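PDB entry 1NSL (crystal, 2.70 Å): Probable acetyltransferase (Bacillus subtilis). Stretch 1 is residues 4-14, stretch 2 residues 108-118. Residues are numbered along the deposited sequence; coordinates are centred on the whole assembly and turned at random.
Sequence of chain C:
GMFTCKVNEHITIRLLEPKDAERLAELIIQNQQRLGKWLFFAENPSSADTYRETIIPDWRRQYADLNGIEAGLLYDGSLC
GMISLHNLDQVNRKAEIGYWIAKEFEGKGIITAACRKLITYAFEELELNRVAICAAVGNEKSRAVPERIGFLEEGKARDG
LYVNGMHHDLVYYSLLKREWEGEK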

# COMPACT_ATOMS: atom_id res chain seq x y z
N THR C 4 -9.59 -3.92 -27.55
CA THR C 4 -9.50 -2.60 -28.11
C THR C 4 -10.86 -2.18 -28.54
O THR C 4 -11.83 -2.95 -28.48
N CYS C 5 -10.91 -0.96 -29.06
CA CYS C 5 -12.16 -0.45 -29.53
C CYS C 5 -11.98 -0.06 -30.95
O CYS C 5 -11.20 0.85 -31.27
N LYS C 6 -12.64 -0.77 -31.84
CA LYS C 6 -12.53 -0.36 -33.24
C LYS C 6 -13.55 0.73 -33.55
O LYS C 6 -14.72 0.50 -33.57
N VAL C 7 -13.06 1.93 -33.73
CA VAL C 7 -13.92 3.07 -33.92
C VAL C 7 -14.41 2.95 -35.32
O VAL C 7 -15.60 2.97 -35.58
N ASN C 8 -13.44 2.83 -36.22
CA ASN C 8 -13.68 2.52 -37.62
C ASN C 8 -12.40 1.94 -38.23
O ASN C 8 -11.44 1.71 -37.52
N GLU C 9 -12.37 1.74 -39.53
CA GLU C 9 -11.23 1.10 -40.22
C GLU C 9 -9.83 1.69 -40.06
O GLU C 9 -8.86 1.07 -40.45
N HIS C 10 -9.72 2.88 -39.49
CA HIS C 10 -8.40 3.47 -39.29
C HIS C 10 -8.13 3.79 -37.81
O HIS C 10 -6.99 3.90 -37.37
N ILE C 11 -9.19 3.96 -37.05
CA ILE C 11 -9.06 4.51 -35.71
C ILE C 11 -9.35 3.49 -34.66
O ILE C 11 -10.45 2.90 -34.66
N THR C 12 -8.38 3.27 -33.76
CA THR C 12 -8.64 2.36 -32.66
C THR C 12 -8.31 3.00 -31.32
O THR C 12 -7.44 3.87 -31.25
N ILE C 13 -9.05 2.60 -30.28
CA ILE C 13 -8.88 3.14 -28.94
C ILE C 13 -8.36 2.05 -28.04
O ILE C 13 -8.87 0.93 -28.10
N ARG C 14 -7.35 2.31 -27.21
CA ARG C 14 -6.91 1.24 -26.29
C ARG C 14 -6.27 1.75 -25.03
O ARG C 14 -5.86 2.89 -24.97
N LYS C 108 -8.82 15.12 -39.35
CA LYS C 108 -9.26 13.94 -40.01
C LYS C 108 -10.42 13.43 -39.25
O LYS C 108 -10.87 12.35 -39.50
N GLY C 109 -10.92 14.20 -38.31
CA GLY C 109 -11.99 13.70 -37.49
C GLY C 109 -11.62 12.54 -36.57
O GLY C 109 -12.49 11.69 -36.27
N ILE C 110 -10.38 12.46 -36.09
CA ILE C 110 -10.13 11.38 -35.15
C ILE C 110 -10.92 11.63 -33.87
O ILE C 110 -11.64 10.76 -33.38
N ILE C 111 -10.82 12.83 -33.32
CA ILE C 111 -11.44 13.07 -32.02
C ILE C 111 -12.95 12.84 -32.00
O ILE C 111 -13.47 12.05 -31.16
N THR C 112 -13.64 13.48 -32.95
CA THR C 112 -15.09 13.33 -33.01
C THR C 112 -15.46 11.86 -33.01
O THR C 112 -16.04 11.34 -32.04
N ALA C 113 -15.03 11.17 -34.06
CA ALA C 113 -15.28 9.75 -34.18
C ALA C 113 -15.00 8.97 -32.89
O ALA C 113 -15.81 8.14 -32.51
N ALA C 114 -13.86 9.21 -32.24
CA ALA C 114 -13.56 8.56 -31.01
C ALA C 114 -14.48 8.97 -29.83
O ALA C 114 -14.85 8.11 -29.03
N CYS C 115 -14.83 10.26 -29.71
CA CYS C 115 -15.78 10.70 -28.65
C CYS C 115 -17.13 9.95 -28.81
O CYS C 115 -17.69 9.50 -27.83
N ARG C 116 -17.63 9.78 -30.04
CA ARG C 116 -18.86 9.04 -30.19
C ARG C 116 -18.74 7.60 -29.62
O ARG C 116 -19.63 7.14 -28.86
N LYS C 117 -17.70 6.85 -29.95
CA LYS C 117 -17.65 5.56 -29.31
C LYS C 117 -17.72 5.73 -27.79
O LYS C 117 -18.46 4.99 -27.11
N LEU C 118 -16.96 6.71 -27.26
CA LEU C 118 -16.83 6.93 -25.82
C LEU C 118 -18.15 7.25 -25.17
O LEU C 118 -18.46 6.80 -24.09

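A β-hairpin lies against the first turns of a helix here, and part of the fit is large hairpin side chains meeting small helix ones, Ala-113 and Ala-114, with Ile-110 and Lys-117 filling the ends. The axes of strand 11-14 and helix 110-118 approach to 9.4 Å and cross at -51°; the CA atoms of Val-7 and Ala-114 lie 6.2 Å apart, those of Ile-11 and Ile-110 7.0 Å. No hydrogen bond joins the two stretches, so shape does most of the work.

Ile-11 is the principal bump. Its CA-to-CB bond points toward the helix, and with chi1 m and chi2 t the side chain extends so that CD1 lies 3.7 Å from CA of Ile-110 and 4.1 Å from CB of Ala-113. The tip thus rests on the helix backbone, where a methyl is all that Ala-113 contributes. Ile-110 leaves its CA sideways and, in the m,m rotamer, brings its CD1 to 3.8 Å from CG1 of Ile-11. Gly-109, at the N-cap, has a positive phi that favours glycine.

Two residues along the strand, Ile-13 repeats the theme with the same m,t rotamer. Its CD1 reaches CB of Ala-114 at 3.9 Å, a long side chain meeting a short one. Val-7, chi1 t, starts sideways but lays CG1 close against the helix, 3.5 Å from the carbonyl O of Ala-113 and 3.9 Å from its CB. The methyl of Ala-113 is therefore touched by both Val-7 and Ile-11, and consecutive alanines give the hairpin's branched residues close access to the helix.

Lys-117 closes the exposed margin. Its CB points toward the hairpin, and chi1 and chi2, both m, fold the chain along it: CG lies 3.9 Å from SG of Cys-5, whose chi1 is t, and 4.1 Å from Val-7 CG1, while CE comes within 3.6 Å of the Val-7 carbonyl O. The methylenes provide the cover, although the residue is exposed. Lys-6, by contrast, directs its CB away.

The side chain of Asn-8 holds the turn. With chi1 p, it accepts a hydrogen bond at OD1 from His-10 N at 2.8 Å and a weak one from Ile-11 N at 3.4 Å, helping to fix the loop that leads into Ile-11. Backbone pairing between Cys-5 and Ile-13, 2.9 Å for each N to the other's O, pairs the two strands that carry these contacts. The rule to read is simple: branched aliphatics on the hairpin, two alanines and Ile-110 to receive them, and a folded lysine at the edge.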

# COMPACT_ATOMS: atom_id res chain seq x y z
CB THR C 4 -8.77 -2.61 -29.45
OG1 THR C 4 -9.59 -3.31 -30.39
CG2 THR C 4 -7.42 -3.37 -29.38
CB CYS C 5 -12.56 0.76 -28.73
SG CYS C 5 -14.14 1.30 -29.38
CB LYS C 6 -12.60 -1.49 -34.21
CG LYS C 6 -12.48 -0.99 -35.62
CD LYS C 6 -11.94 -2.05 -36.54
CE LYS C 6 -12.32 -1.77 -38.00
NZ LYS C 6 -12.00 -2.92 -38.91
CB VAL C 7 -13.10 4.33 -33.80
CG1 VAL C 7 -14.00 5.55 -33.92
CG2 VAL C 7 -12.39 4.32 -32.47
CB ASN C 8 -14.20 3.74 -38.37
CG ASN C 8 -13.14 4.79 -38.59
OD1 ASN C 8 -11.98 4.46 -38.84
ND2 ASN C 8 -13.53 6.05 -38.49
CB GLU C 9 -11.52 0.97 -41.73
CG GLU C 9 -10.52 0.04 -42.42
CD GLU C 9 -10.79 -0.16 -43.90
OE1 GLU C 9 -11.90 0.17 -44.39
OE2 GLU C 9 -9.89 -0.68 -44.60
CB HIS C 10 -8.28 4.75 -40.11
CG HIS C 10 -8.08 4.53 -41.59
ND1 HIS C 10 -6.93 3.98 -42.12
CD2 HIS C 10 -8.86 4.83 -42.65
CE1 HIS C 10 -7.02 3.92 -43.44
NE2 HIS C 10 -8.19 4.43 -43.78
CB ILE C 11 -10.05 5.64 -35.54
CG1 ILE C 11 -9.63 6.86 -36.34
CG2 ILE C 11 -10.13 6.04 -34.11
CD1 ILE C 11 -10.74 7.92 -36.38
CB THR C 12 -7.94 1.01 -32.86
OG1 THR C 12 -6.54 1.21 -33.09
CG2 THR C 12 -8.39 0.37 -34.16
CB ILE C 13 -10.22 3.63 -28.38
CG1 ILE C 13 -10.81 4.70 -29.29
CG2 ILE C 13 -10.04 4.19 -27.01
CD1 ILE C 13 -12.04 5.37 -28.74
CB ARG C 14 -5.98 0.29 -26.99
CG ARG C 14 -4.57 0.71 -27.01
CD ARG C 14 -3.71 -0.32 -27.70
NE ARG C 14 -2.45 0.16 -28.26
CZ ARG C 14 -1.48 0.77 -27.58
NH1 ARG C 14 -1.59 1.02 -26.29
NH2 ARG C 14 -0.37 1.12 -28.21
CB LYS C 108 -8.15 12.94 -40.01
CG LYS C 108 -6.83 13.50 -40.42
CD LYS C 108 -5.83 12.36 -40.50
CE LYS C 108 -4.80 12.62 -41.60
NZ LYS C 108 -3.53 11.85 -41.37
CB ILE C 110 -8.68 11.21 -34.77
CG1 ILE C 110 -7.72 11.28 -36.00
CG2 ILE C 110 -8.52 9.91 -34.05
CD1 ILE C 110 -7.53 9.98 -36.79
CB ILE C 111 -11.05 14.42 -31.50
CG1 ILE C 111 -9.52 14.40 -31.41
CG2 ILE C 111 -11.73 14.67 -30.21
CD1 ILE C 111 -8.76 15.68 -31.05
CB THR C 112 -15.62 14.00 -34.22
OG1 THR C 112 -15.43 15.40 -34.08
CG2 THR C 112 -17.17 13.86 -34.31
CB ALA C 113 -14.47 9.21 -35.29
CB ALA C 114 -12.07 8.78 -30.63
CB CYS C 115 -15.99 12.23 -28.61
SG CYS C 115 -14.46 13.11 -28.16
CB ARG C 116 -19.38 9.05 -31.63
CG ARG C 116 -19.60 10.45 -32.21
CD ARG C 116 -20.01 10.53 -33.75
NE ARG C 116 -20.92 11.65 -33.96
CZ ARG C 116 -20.79 12.57 -34.92
NH1 ARG C 116 -19.75 12.50 -35.74
NH2 ARG C 116 -21.66 13.56 -35.05
CB LYS C 117 -16.41 4.75 -29.67
CG LYS C 117 -16.48 4.02 -30.99
CD LYS C 117 -17.66 3.04 -31.16
CE LYS C 117 -17.75 2.67 -32.65
NZ LYS C 117 -19.09 2.48 -33.26
CB LEU C 118 -15.85 8.04 -25.54
CG LEU C 118 -15.43 8.22 -24.08
CD1 LEU C 118 -15.35 6.88 -23.40
CD2 LEU C 118 -14.03 8.95 -23.90